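Local coordinates for cyclopenase asqI (Emericella nidulans, PDB 5YY3), which catalyses, with a bound zinc ion, the ring contraction of 4'-methoxycyclopenin to the quinolone 4'-methoxyviridicatin, releasing methyl isocyanate, in aspoquinolone biosynthesis, at residues Asp441-Thr446 against Lys642-Thr647. Sequence-based numbering, arbitrary orientation.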
# COMPACT_ATOMS: atom_id res chain seq x y z
N ASP A 441 -13.91 -31.74 0.68
CA ASP A 441 -13.07 -32.02 1.85
C ASP A 441 -11.81 -31.14 1.79
O ASP A 441 -11.17 -31.03 0.75
CB ASP A 441 -12.63 -33.50 1.91
CG ASP A 441 -13.76 -34.45 2.23
OD1 ASP A 441 -14.87 -34.00 2.61
OD2 ASP A 441 -13.53 -35.68 2.13
N GLY A 442 -11.45 -30.53 2.92
CA GLY A 442 -10.22 -29.77 3.01
C GLY A 442 -10.36 -28.33 2.57
O GLY A 442 -9.37 -27.65 2.34
N HIS A 443 -11.59 -27.84 2.44
CA HIS A 443 -11.82 -26.43 2.14
C HIS A 443 -12.76 -25.88 3.19
O HIS A 443 -13.98 -26.14 3.15
CB HIS A 443 -12.40 -26.23 0.72
CG HIS A 443 -11.49 -26.73 -0.37
ND1 HIS A 443 -10.78 -25.88 -1.20
CD2 HIS A 443 -11.14 -27.99 -0.73
CE1 HIS A 443 -10.05 -26.60 -2.03
NE2 HIS A 443 -10.24 -27.88 -1.77
N ILE A 444 -12.20 -25.13 4.14
CA ILE A 444 -12.99 -24.59 5.24
C ILE A 444 -12.94 -23.06 5.29
O ILE A 444 -12.19 -22.41 4.53
CB ILE A 444 -12.53 -25.21 6.57
CG1 ILE A 444 -11.07 -24.88 6.86
CG2 ILE A 444 -12.72 -26.74 6.55
CD1 ILE A 444 -10.55 -25.50 8.18
N THR A 445 -13.74 -22.47 6.17
CA THR A 445 -14.09 -21.07 6.03
C THR A 445 -14.09 -20.25 7.34
O THR A 445 -14.65 -20.66 8.36
CB THR A 445 -15.48 -20.96 5.39
OG1 THR A 445 -15.50 -21.79 4.23
CG2 THR A 445 -15.78 -19.53 4.98
N THR A 446 -13.47 -19.09 7.28
CA THR A 446 -13.54 -18.11 8.35
C THR A 446 -14.31 -16.90 7.85
O THR A 446 -14.51 -16.73 6.65
CB THR A 446 -12.16 -17.67 8.79
OG1 THR A 446 -11.52 -16.97 7.72
CG2 THR A 446 -11.31 -18.89 9.19
N LYS A 642 -7.19 -26.12 3.01
CA LYS A 642 -7.10 -24.71 2.78
C LYS A 642 -8.12 -23.97 3.63
O LYS A 642 -9.25 -24.43 3.82
CB LYS A 642 -7.31 -24.39 1.29
CG LYS A 642 -6.15 -24.84 0.38
CD LYS A 642 -6.37 -24.32 -1.06
CE LYS A 642 -5.52 -25.06 -2.07
NZ LYS A 642 -5.57 -24.40 -3.42
N ILE A 643 -7.70 -22.83 4.16
CA ILE A 643 -8.61 -21.93 4.84
C ILE A 643 -8.88 -20.70 3.98
O ILE A 643 -7.95 -20.04 3.51
CB ILE A 643 -8.04 -21.50 6.20
CG1 ILE A 643 -7.68 -22.74 7.00
CG2 ILE A 643 -9.04 -20.65 6.95
CD1 ILE A 643 -7.06 -22.43 8.33
N TYR A 644 -10.17 -20.42 3.79
CA TYR A 644 -10.67 -19.31 2.97
C TYR A 644 -11.22 -18.20 3.85
O TYR A 644 -12.06 -18.43 4.72
CB TYR A 644 -11.78 -19.79 2.02
CG TYR A 644 -11.32 -20.75 0.95
CD1 TYR A 644 -11.01 -22.07 1.27
CD2 TYR A 644 -11.22 -20.35 -0.39
CE1 TYR A 644 -10.58 -22.96 0.29
CE2 TYR A 644 -10.80 -21.22 -1.37
CZ TYR A 644 -10.48 -22.53 -1.03
OH TYR A 644 -10.06 -23.41 -2.00
N ARG A 645 -10.75 -16.99 3.59
CA ARG A 645 -11.19 -15.81 4.31
C ARG A 645 -12.39 -15.18 3.64
O ARG A 645 -12.48 -15.14 2.41
CB ARG A 645 -10.04 -14.80 4.39
CG ARG A 645 -10.31 -13.60 5.23
CD ARG A 645 -9.03 -12.81 5.40
NE ARG A 645 -8.69 -12.03 4.22
CZ ARG A 645 -7.47 -11.96 3.70
NH1 ARG A 645 -6.47 -12.66 4.25
NH2 ARG A 645 -7.24 -11.21 2.63
N THR A 646 -13.29 -14.65 4.47
CA THR A 646 -14.60 -14.13 4.07
C THR A 646 -14.93 -12.90 4.93
O THR A 646 -14.42 -12.76 6.04
CB THR A 646 -15.66 -15.25 4.25
OG1 THR A 646 -15.85 -15.92 3.00
CG2 THR A 646 -16.98 -14.76 4.78
N THR A 647 -15.75 -11.99 4.41
CA THR A 647 -16.26 -10.88 5.19
C THR A 647 -17.78 -11.00 5.39
O THR A 647 -18.51 -11.15 4.41
CB THR A 647 -15.96 -9.54 4.51
OG1 THR A 647 -14.56 -9.44 4.24
CG2 THR A 647 -16.37 -8.39 5.41
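His443 and Tyr644 meet rim to rim, neither ring lying over the face of the other, with their planes inclined by 34°. The phenol oxygen sits at the edge of the imidazole, near its plane, and Tyr644 OH is hydrogen-bonded to His443 ND1 at 2.7 Å. At the edge of the phenol ring, in its plane, lies the carbonyl of Ile444, whose O is 3.5 Å from Tyr644 CD1. The methylene CD of Lys642 approaches the imidazole obliquely, while the extended lysine chain leads its amine away. Tyr644 CG is anti to its own carbonyl carbon, beside the backbone N (chi1 -66°). The edge of the ring reaches His443, which is bridged to Lys642, two residues before the tyrosine.

Beneath the rings, strands 443-449 and 636-644 pair in parallel. Lys642 is bonded through N to Gly442 O and through O to Ile444 N, the latter bond being nearly straight; Tyr644 does the same between Ile444 O and Thr446 N. On the other sheet face Ile444 CG1 packs on Ile643 CG1 at 4.0 Å. Thr446 CG2 closes on Ile643 CG2 at 3.6 Å, the two side chains crossing at about a right angle, and Thr446 OG1 is hydrogen-bonded to Val565 O. Beyond Tyr644, the guanidinium of Arg645 forms a salt bridge with Asp165 of the second subunit.

The pairing joins strands almost 200 residues apart in sequence in the mixed beta-sheet of the hemocyanin-type ig-like region, away from the zinc-binding histidines. The face of His443 and Tyr644 carries a polar side-chain bond, bent to 140°, that ties imidazole edge to phenol oxygen alongside the four backbone bonds of the ladder; on the other, Ile444 and Ile643 make an apolar contact.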